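Local atomic coordinates of ABC transporter ATP-binding protein (Leptospira interrogans serovar Copenhageni, PDB entry 4HZI), a protein that probably binds and hydrolyses ATP as the ATPase subunit of an orphan ABC transporter involved in manganese utilization and tolerance. Residues A[105-117]-A[183-197]. Sequence-based numbering, arbitrary orientation.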
ATOM      1  N   ASP A 105       2.695 -32.310  -3.171  1.00 34.40           N
ATOM      2  CA  ASP A 105       1.342 -32.700  -2.765  1.00 40.48           C
ATOM      3  C   ASP A 105       0.784 -31.697  -1.787  1.00 45.72           C
ATOM      4  O   ASP A 105      -0.400 -31.342  -1.847  1.00 42.71           O
ATOM      5  CB  ASP A 105       1.328 -34.102  -2.178  1.00 45.00           C
ATOM      6  CG  ASP A 105       1.594 -35.169  -3.230  1.00 46.92           C
ATOM      7  OD1 ASP A 105       1.317 -34.936  -4.422  1.00 50.63           O
ATOM      8  OD2 ASP A 105       2.108 -36.236  -2.868  1.00 50.16           O
ATOM      9  N   LEU A 106       1.642 -31.208  -0.900  1.00 42.76           N
ATOM     10  CA  LEU A 106       1.271 -30.101  -0.011  1.00 38.43           C
ATOM     11  C   LEU A 106       0.729 -28.928  -0.805  1.00 38.56           C
ATOM     12  O   LEU A 106      -0.381 -28.480  -0.561  1.00 44.53           O
ATOM     13  CB  LEU A 106       2.483 -29.651   0.781  1.00 38.62           C
ATOM     14  CG  LEU A 106       2.249 -28.510   1.739  1.00 37.77           C
ATOM     15  CD1 LEU A 106       1.615 -29.108   2.988  1.00 40.22           C
ATOM     16  CD2 LEU A 106       3.565 -27.792   2.051  1.00 39.52           C
ATOM     17  N   ARG A 107       1.485 -28.466  -1.790  1.00 35.94           N
ATOM     18  CA  ARG A 107       1.093 -27.309  -2.598  1.00 42.77           C
ATOM     19  C   ARG A 107      -0.191 -27.443  -3.414  1.00 41.04           C
ATOM     20  O   ARG A 107      -0.899 -26.467  -3.623  1.00 51.59           O
ATOM     21  CB  ARG A 107       2.259 -26.878  -3.477  1.00 48.16           C
ATOM     22  CG  ARG A 107       3.470 -26.489  -2.634  1.00 52.12           C
ATOM     23  CD  ARG A 107       4.284 -25.351  -3.219  1.00 57.46           C
ATOM     24  NE  ARG A 107       5.569 -25.797  -3.741  1.00 62.97           N
ATOM     25  CZ  ARG A 107       6.761 -25.509  -3.228  1.00 67.05           C
ATOM     26  NH1 ARG A 107       6.887 -24.751  -2.152  1.00 68.55           N
ATOM     27  NH2 ARG A 107       7.851 -25.979  -3.817  1.00 68.27           N
ATOM     28  N   LYS A 108      -0.499 -28.638  -3.880  1.00 43.15           N
ATOM     29  CA  LYS A 108      -1.802 -28.905  -4.495  1.00 44.18           C
ATOM     30  C   LYS A 108      -2.921 -28.623  -3.496  1.00 41.01           C
ATOM     31  O   LYS A 108      -3.997 -28.169  -3.864  1.00 42.07           O
ATOM     32  CB  LYS A 108      -1.862 -30.363  -4.966  1.00 51.42           C
ATOM     33  CG  LYS A 108      -3.244 -30.837  -5.396  1.00 67.69           C
ATOM     34  CD  LYS A 108      -3.191 -32.201  -6.080  1.00 80.60           C
ATOM     35  CE  LYS A 108      -4.445 -32.451  -6.916  1.00 82.92           C
ATOM     36  NZ  LYS A 108      -4.591 -33.882  -7.312  1.00 83.32           N
ATOM     37  N   ARG A 109      -2.663 -28.881  -2.220  1.00 36.98           N
ATOM     38  CA  ARG A 109      -3.669 -28.676  -1.155  1.00 31.95           C
ATOM     39  C   ARG A 109      -3.801 -27.272  -0.505  1.00 28.77           C
ATOM     40  O   ARG A 109      -4.708 -27.039   0.309  1.00 29.86           O
ATOM     41  CB  ARG A 109      -3.459 -29.726  -0.084  1.00 34.78           C
ATOM     42  CG  ARG A 109      -3.420 -31.136  -0.690  1.00 40.00           C
ATOM     43  CD  ARG A 109      -2.846 -32.124   0.290  1.00 47.75           C
ATOM     44  NE  ARG A 109      -3.618 -32.166   1.527  1.00 49.50           N
ATOM     45  CZ  ARG A 109      -3.282 -32.904   2.581  1.00 50.75           C
ATOM     46  NH1 ARG A 109      -2.185 -33.669   2.539  1.00 53.41           N
ATOM     47  NH2 ARG A 109      -4.042 -32.886   3.670  1.00 48.44           N
ATOM     48  N   ILE A 110      -2.910 -26.359  -0.846  1.00 30.19           N
ATOM     49  CA  ILE A 110      -2.911 -24.998  -0.320  1.00 29.09           C
ATOM     50  C   ILE A 110      -3.029 -24.020  -1.474  1.00 33.98           C
ATOM     51  O   ILE A 110      -2.128 -23.953  -2.319  1.00 34.17           O
ATOM     52  CB  ILE A 110      -1.631 -24.693   0.449  1.00 30.18           C
ATOM     53  CG1 ILE A 110      -1.438 -25.683   1.603  1.00 29.53           C
ATOM     54  CG2 ILE A 110      -1.680 -23.264   0.981  1.00 27.06           C
ATOM     55  CD1 ILE A 110      -0.191 -25.401   2.472  1.00 35.52           C
ATOM     56  N   GLY A 111      -4.143 -23.282  -1.545  1.00 26.03           N
ATOM     57  CA  GLY A 111      -4.280 -22.227  -2.559  1.00 29.38           C
ATOM     58  C   GLY A 111      -3.547 -20.979  -2.135  1.00 32.68           C
ATOM     59  O   GLY A 111      -3.534 -20.658  -0.960  1.00 33.71           O
ATOM     60  N   ILE A 112      -2.936 -20.273  -3.074  1.00 27.48           N
ATOM     61  CA  ILE A 112      -2.274 -19.024  -2.791  1.00 30.46           C
ATOM     62  C   ILE A 112      -2.796 -17.939  -3.669  1.00 32.09           C
ATOM     63  O   ILE A 112      -2.854 -18.116  -4.902  1.00 31.35           O
ATOM     64  CB  ILE A 112      -0.760 -19.043  -3.108  1.00 37.68           C
ATOM     65  CG1 ILE A 112      -0.055 -20.138  -2.347  1.00 43.49           C
ATOM     66  CG2 ILE A 112      -0.148 -17.663  -2.791  1.00 39.98           C
ATOM     67  CD1 ILE A 112       0.041 -19.865  -0.869  1.00 45.09           C
ATOM     68  N   LEU A 113      -3.163 -16.821  -3.055  1.00 28.53           N
ATOM     69  CA  LEU A 113      -3.441 -15.603  -3.809  1.00 32.28           C
ATOM     70  C   LEU A 113      -2.290 -14.629  -3.523  1.00 33.85           C
ATOM     71  O   LEU A 113      -2.171 -14.078  -2.408  1.00 30.55           O
ATOM     72  CB  LEU A 113      -4.788 -15.013  -3.401  1.00 31.06           C
ATOM     73  CG  LEU A 113      -5.437 -13.953  -4.328  1.00 35.12           C
ATOM     74  CD1 LEU A 113      -6.717 -13.411  -3.719  1.00 30.17           C
ATOM     75  CD2 LEU A 113      -4.543 -12.789  -4.685  1.00 33.86           C
ATOM     76  N   ASP A 114      -1.434 -14.424  -4.512  1.00 34.37           N
ATOM     77  CA  ASP A 114      -0.346 -13.429  -4.416  1.00 49.32           C
ATOM     78  C   ASP A 114      -0.222 -12.652  -5.740  1.00 54.13           C
ATOM     79  O   ASP A 114      -0.288 -13.221  -6.818  1.00 57.89           O
ATOM     80  CB  ASP A 114       0.985 -14.059  -3.938  1.00 57.67           C
ATOM     81  CG  ASP A 114       1.767 -14.744  -5.042  1.00 64.88           C
ATOM     82  OD1 ASP A 114       1.170 -15.191  -6.051  1.00 69.08           O
ATOM     83  OD2 ASP A 114       3.003 -14.838  -4.879  1.00 78.73           O
ATOM     84  N   SER A 115      -0.104 -11.336  -5.636  1.00 69.62           N
ATOM     85  CA  SER A 115      -0.269 -10.462  -6.800  1.00 78.55           C
ATOM     86  C   SER A 115       0.992 -10.369  -7.664  1.00 76.63           C
ATOM     87  O   SER A 115       0.908 -10.010  -8.830  1.00 85.38           O
ATOM     88  CB  SER A 115      -0.728  -9.072  -6.343  1.00 88.22           C
ATOM     89  OG  SER A 115      -1.843  -9.184  -5.460  1.00 83.70           O
ATOM     90  N   SER A 116       2.149 -10.704  -7.095  1.00 82.39           N
ATOM     91  CA  SER A 116       3.396 -10.763  -7.867  1.00 88.66           C
ATOM     92  C   SER A 116       3.407 -12.002  -8.763  1.00 89.01           C
ATOM     93  O   SER A 116       3.601 -11.893  -9.977  1.00 93.59           O
ATOM     94  CB  SER A 116       4.629 -10.740  -6.945  1.00 86.30           C
ATOM     95  OG  SER A 116       4.377 -11.396  -5.713  1.00 83.97           O
ATOM     96  N   GLN A 117       3.189 -13.171  -8.164  1.00 86.58           N
ATOM     97  CA  GLN A 117       3.128 -14.421  -8.921  1.00 85.98           C
ATOM     98  C   GLN A 117       1.810 -14.500  -9.692  1.00 87.46           C
ATOM     99  O   GLN A 117       1.661 -13.880 -10.748  1.00 85.45           O
ATOM    100  CB  GLN A 117       3.283 -15.628  -7.992  1.00 78.20           C
ATOM    101  N   LEU A 183      -7.784 -13.676  -9.567  1.00 32.79           N
ATOM    102  CA  LEU A 183      -6.707 -14.366  -8.854  1.00 31.13           C
ATOM    103  C   LEU A 183      -7.231 -15.214  -7.698  1.00 25.63           C
ATOM    104  O   LEU A 183      -6.697 -16.311  -7.452  1.00 27.53           O
ATOM    105  CB  LEU A 183      -5.615 -13.411  -8.397  1.00 28.63           C
ATOM    106  CG  LEU A 183      -4.873 -12.743  -9.557  1.00 35.00           C
ATOM    107  CD1 LEU A 183      -3.860 -11.739  -9.030  1.00 34.72           C
ATOM    108  CD2 LEU A 183      -4.201 -13.775 -10.434  1.00 36.05           C
ATOM    109  N   PHE A 184      -8.251 -14.764  -7.004  1.00 24.27           N
ATOM    110  CA  PHE A 184      -8.864 -15.592  -6.000  1.00 26.17           C
ATOM    111  C   PHE A 184      -9.442 -16.894  -6.629  1.00 30.29           C
ATOM    112  O   PHE A 184      -9.221 -18.011  -6.132  1.00 27.23           O
ATOM    113  CB  PHE A 184      -9.917 -14.807  -5.276  1.00 27.76           C
ATOM    114  CG  PHE A 184     -10.629 -15.568  -4.185  1.00 28.72           C
ATOM    115  CD1 PHE A 184     -11.760 -16.326  -4.451  1.00 31.68           C
ATOM    116  CD2 PHE A 184     -10.169 -15.536  -2.878  1.00 31.06           C
ATOM    117  CE1 PHE A 184     -12.427 -17.007  -3.445  1.00 33.42           C
ATOM    118  CE2 PHE A 184     -10.822 -16.217  -1.871  1.00 30.50           C
ATOM    119  CZ  PHE A 184     -11.942 -16.973  -2.147  1.00 32.41           C
ATOM    120  N   LEU A 185     -10.137 -16.755  -7.759  1.00 30.15           N
ATOM    121  CA  LEU A 185     -10.708 -17.938  -8.426  1.00 28.08           C
ATOM    122  C   LEU A 185      -9.625 -18.920  -8.834  1.00 25.93           C
ATOM    123  O   LEU A 185      -9.750 -20.145  -8.645  1.00 32.20           O
ATOM    124  CB  LEU A 185     -11.579 -17.529  -9.631  1.00 29.55           C
ATOM    125  CG  LEU A 185     -12.794 -16.700  -9.279  1.00 31.84           C
ATOM    126  CD1 LEU A 185     -13.697 -16.485 -10.471  1.00 34.46           C
ATOM    127  CD2 LEU A 185     -13.546 -17.367  -8.122  1.00 30.89           C
ATOM    128  N   ARG A 186      -8.551 -18.379  -9.386  1.00 25.56           N
ATOM    129  CA  ARG A 186      -7.395 -19.161  -9.754  1.00 30.85           C
ATOM    130  C   ARG A 186      -6.843 -19.972  -8.561  1.00 34.94           C
ATOM    131  O   ARG A 186      -6.427 -21.152  -8.720  1.00 31.45           O
ATOM    132  CB  ARG A 186      -6.335 -18.251 -10.301  1.00 29.70           C
ATOM    133  CG  ARG A 186      -5.039 -18.966 -10.617  1.00 30.93           C
ATOM    134  CD  ARG A 186      -3.991 -18.029 -11.188  1.00 35.96           C
ATOM    135  NE  ARG A 186      -2.748 -18.739 -11.440  1.00 39.63           N
ATOM    136  CZ  ARG A 186      -1.887 -19.164 -10.508  1.00 43.72           C
ATOM    137  NH1 ARG A 186      -2.102 -18.933  -9.217  1.00 37.67           N
ATOM    138  NH2 ARG A 186      -0.800 -19.846 -10.870  1.00 40.19           N
ATOM    139  N   SER A 187      -6.848 -19.325  -7.389  1.00 30.17           N
ATOM    140  CA  SER A 187      -6.273 -19.887  -6.154  1.00 35.07           C
ATOM    141  C   SER A 187      -7.103 -21.077  -5.647  1.00 34.35           C
ATOM    142  O   SER A 187      -6.587 -21.964  -4.961  1.00 36.46           O
ATOM    143  CB  SER A 187      -6.094 -18.735  -5.084  1.00 30.30           C
ATOM    144  OG  SER A 187      -7.291 -18.487  -4.346  1.00 33.84           O
ATOM    145  N   ILE A 188      -8.382 -21.136  -6.025  1.00 33.52           N
ATOM    146  CA  ILE A 188      -9.248 -22.239  -5.613  1.00 38.46           C
ATOM    147  C   ILE A 188      -9.541 -23.282  -6.717  1.00 34.01           C
ATOM    148  O   ILE A 188     -10.235 -24.257  -6.479  1.00 36.74           O
ATOM    149  CB  ILE A 188     -10.551 -21.721  -4.996  1.00 40.77           C
ATOM    150  CG1 ILE A 188     -11.380 -20.937  -6.017  1.00 46.90           C
ATOM    151  CG2 ILE A 188     -10.225 -20.867  -3.797  1.00 40.48           C
ATOM    152  CD1 ILE A 188     -12.795 -20.683  -5.552  1.00 48.92           C
ATOM    153  N   VAL A 189      -8.954 -23.099  -7.891  1.00 38.14           N
ATOM    154  CA  VAL A 189      -9.160 -24.025  -9.025  1.00 41.28           C
ATOM    155  C   VAL A 189      -8.829 -25.508  -8.696  1.00 44.52           C
ATOM    156  O   VAL A 189      -9.474 -26.417  -9.221  1.00 41.85           O
ATOM    157  CB  VAL A 189      -8.396 -23.521 -10.289  1.00 40.45           C
ATOM    158  CG1 VAL A 189      -6.926 -23.886 -10.244  1.00 38.36           C
ATOM    159  CG2 VAL A 189      -8.998 -24.058 -11.581  1.00 45.68           C
ATOM    160  N   ASN A 190      -7.854 -25.769  -7.818  1.00 39.37           N
ATOM    161  CA  ASN A 190      -7.574 -27.139  -7.386  1.00 39.30           C
ATOM    162  C   ASN A 190      -8.412 -27.662  -6.228  1.00 36.11           C
ATOM    163  O   ASN A 190      -8.165 -28.758  -5.758  1.00 40.28           O
ATOM    164  CB  ASN A 190      -6.110 -27.305  -6.991  1.00 41.04           C
ATOM    165  CG  ASN A 190      -5.163 -26.930  -8.097  1.00 45.93           C
ATOM    166  OD1 ASN A 190      -4.282 -26.085  -7.912  1.00 44.39           O
ATOM    167  ND2 ASN A 190      -5.350 -27.541  -9.274  1.00 46.08           N
ATOM    168  N   GLU A 191      -9.372 -26.888  -5.740  1.00 33.74           N
ATOM    169  CA  GLU A 191     -10.148 -27.278  -4.560  1.00 36.77           C
ATOM    170  C   GLU A 191      -9.284 -27.579  -3.318  1.00 36.81           C
ATOM    171  O   GLU A 191      -9.353 -28.674  -2.717  1.00 36.35           O
ATOM    172  CB  GLU A 191     -11.113 -28.432  -4.918  1.00 42.96           C
ATOM    173  CG  GLU A 191     -12.077 -27.995  -6.022  1.00 48.77           C
ATOM    174  CD  GLU A 191     -13.140 -29.010  -6.392  1.00 61.30           C
ATOM    175  OE1 GLU A 191     -13.626 -29.730  -5.490  1.00 64.17           O
ATOM    176  OE2 GLU A 191     -13.509 -29.050  -7.591  1.00 65.67           O
ATOM    177  N   PRO A 192      -8.513 -26.573  -2.887  1.00 33.58           N
ATOM    178  CA  PRO A 192      -7.558 -26.800  -1.808  1.00 34.56           C
ATOM    179  C   PRO A 192      -8.190 -26.896  -0.439  1.00 31.52           C
ATOM    180  O   PRO A 192      -9.288 -26.426  -0.224  1.00 36.89           O
ATOM    181  CB  PRO A 192      -6.662 -25.563  -1.879  1.00 31.92           C
ATOM    182  CG  PRO A 192      -7.567 -24.485  -2.391  1.00 33.34           C
ATOM    183  CD  PRO A 192      -8.496 -25.184  -3.355  1.00 35.58           C
ATOM    184  N   ASP A 193      -7.440 -27.431   0.504  1.00 31.82           N
ATOM    185  CA  ASP A 193      -7.886 -27.597   1.893  1.00 31.23           C
ATOM    186  C   ASP A 193      -8.012 -26.237   2.558  1.00 31.01           C
ATOM    187  O   ASP A 193      -8.920 -25.998   3.363  1.00 30.49           O
ATOM    188  CB  ASP A 193      -6.853 -28.442   2.643  1.00 39.30           C
ATOM    189  CG  ASP A 193      -6.808 -29.908   2.170  1.00 48.37           C
ATOM    190  OD1 ASP A 193      -7.817 -30.382   1.621  1.00 49.71           O
ATOM    191  OD2 ASP A 193      -5.761 -30.583   2.372  1.00 58.94           O
ATOM    192  N   PHE A 194      -7.085 -25.347   2.220  1.00 29.04           N
ATOM    193  CA  PHE A 194      -7.078 -23.977   2.709  1.00 29.95           C
ATOM    194  C   PHE A 194      -6.419 -22.979   1.744  1.00 24.69           C
ATOM    195  O   PHE A 194      -5.664 -23.351   0.830  1.00 26.39           O
ATOM    196  CB  PHE A 194      -6.610 -23.857   4.168  1.00 32.70           C
ATOM    197  CG  PHE A 194      -5.135 -23.627   4.371  1.00 30.56           C
ATOM    198  CD1 PHE A 194      -4.258 -24.684   4.349  1.00 37.21           C
ATOM    199  CD2 PHE A 194      -4.659 -22.380   4.667  1.00 34.34           C
ATOM    200  CE1 PHE A 194      -2.904 -24.488   4.588  1.00 33.78           C
ATOM    201  CE2 PHE A 194      -3.303 -22.155   4.891  1.00 28.22           C
ATOM    202  CZ  PHE A 194      -2.433 -23.194   4.835  1.00 27.51           C
ATOM    203  N   LEU A 195      -6.728 -21.712   1.956  1.00 23.16           N
ATOM    204  CA  LEU A 195      -6.287 -20.636   1.098  1.00 24.62           C
ATOM    205  C   LEU A 195      -5.441 -19.638   1.864  1.00 24.75           C
ATOM    206  O   LEU A 195      -5.785 -19.186   2.961  1.00 23.83           O
ATOM    207  CB  LEU A 195      -7.508 -19.911   0.544  1.00 27.58           C
ATOM    208  CG  LEU A 195      -7.270 -18.630  -0.249  1.00 38.77           C
ATOM    209  CD1 LEU A 195      -6.340 -18.796  -1.446  1.00 38.52           C
ATOM    210  CD2 LEU A 195      -8.634 -18.181  -0.744  1.00 42.58           C
ATOM    211  N   ILE A 196      -4.326 -19.264   1.273  1.00 22.64           N
ATOM    212  CA  ILE A 196      -3.547 -18.158   1.809  1.00 24.32           C
ATOM    213  C   ILE A 196      -3.705 -16.922   0.943  1.00 24.52           C
ATOM    214  O   ILE A 196      -3.430 -16.963  -0.250  1.00 24.45           O
ATOM    215  CB  ILE A 196      -2.044 -18.495   1.866  1.00 25.05           C
ATOM    216  CG1 ILE A 196      -1.761 -19.730   2.693  1.00 29.22           C
ATOM    217  CG2 ILE A 196      -1.300 -17.290   2.417  1.00 27.01           C
ATOM    218  CD1 ILE A 196      -0.285 -20.173   2.653  1.00 31.45           C
ATOM    219  N   MET A 197      -4.190 -15.824   1.518  1.00 24.43           N
ATOM    220  CA  MET A 197      -4.283 -14.569   0.802  1.00 23.23           C
ATOM    221  C   MET A 197      -3.226 -13.600   1.354  1.00 25.50           C
ATOM    222  O   MET A 197      -3.350 -13.054   2.442  1.00 23.37           O
ATOM    223  CB  MET A 197      -5.665 -13.960   0.921  1.00 25.38           C
ATOM    224  CG  MET A 197      -6.683 -14.783   0.146  1.00 30.20           C
ATOM    225  SD  MET A 197      -8.289 -14.058   0.313  1.00 34.77           S
ATOM    226  CE  MET A 197      -8.834 -15.058   1.687  1.00 30.53           C
TER
HETATM  227  O   HOH W   1      -6.188 -29.771  -4.012  1.00 55.75           O
HETATM  228  O   HOH W   2      -4.081 -16.977  -7.664  1.00 31.56           O
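Leu113 reaches from the edge strand 110-113 onto helix 183-188, where its side chain crosses those of Leu183 and Phe184 at about a right angle. With CG anti to the backbone N (chi1 -164°), its two methyls divide the work: Leu113 CD2 lies 3.9 Å from Leu183 CB, and Leu113 CD1 is 3.8 Å from Phe184 CB, near the plane of the ring at its edge. Strand 110-113 runs parallel to strand 194-197 but nearly antiparallel to helix 183-188, whose axis comes within 6.9 Å of its own. Gly111, with no side chain, brings its CA to 3.3 Å from Ser187 O, while the ring of Pro192 packs on its backbone. Gly111 is also fixed in the ladder, its N hydrogen-bonded to Phe194 O and its O accepting a nearly straight bond (176°) from Ile196 N at 2.7 Å. On the other face, Ile110 lies alongside Phe194 and sets CG2 over the ring, offset toward the rim, in a CH-pi contact. Just before the strand, the Arg109 chain bends at its third torsion and grips Asp193 side-on in a salt bridge: Arg109 NE (2.8 Å) and NH2 (3.2 Å) both give to Asp193 OD2, from opposite faces of the carboxylate, whose plane stands 85° from the guanidinium. Strand 110-113 forms one border, within this chain, of the parallel core of the ABC ATPase domain; strand 194-198 passes the ladder on to strand 227-231, and helix 206-222 packs against both Leu113 and Phe184.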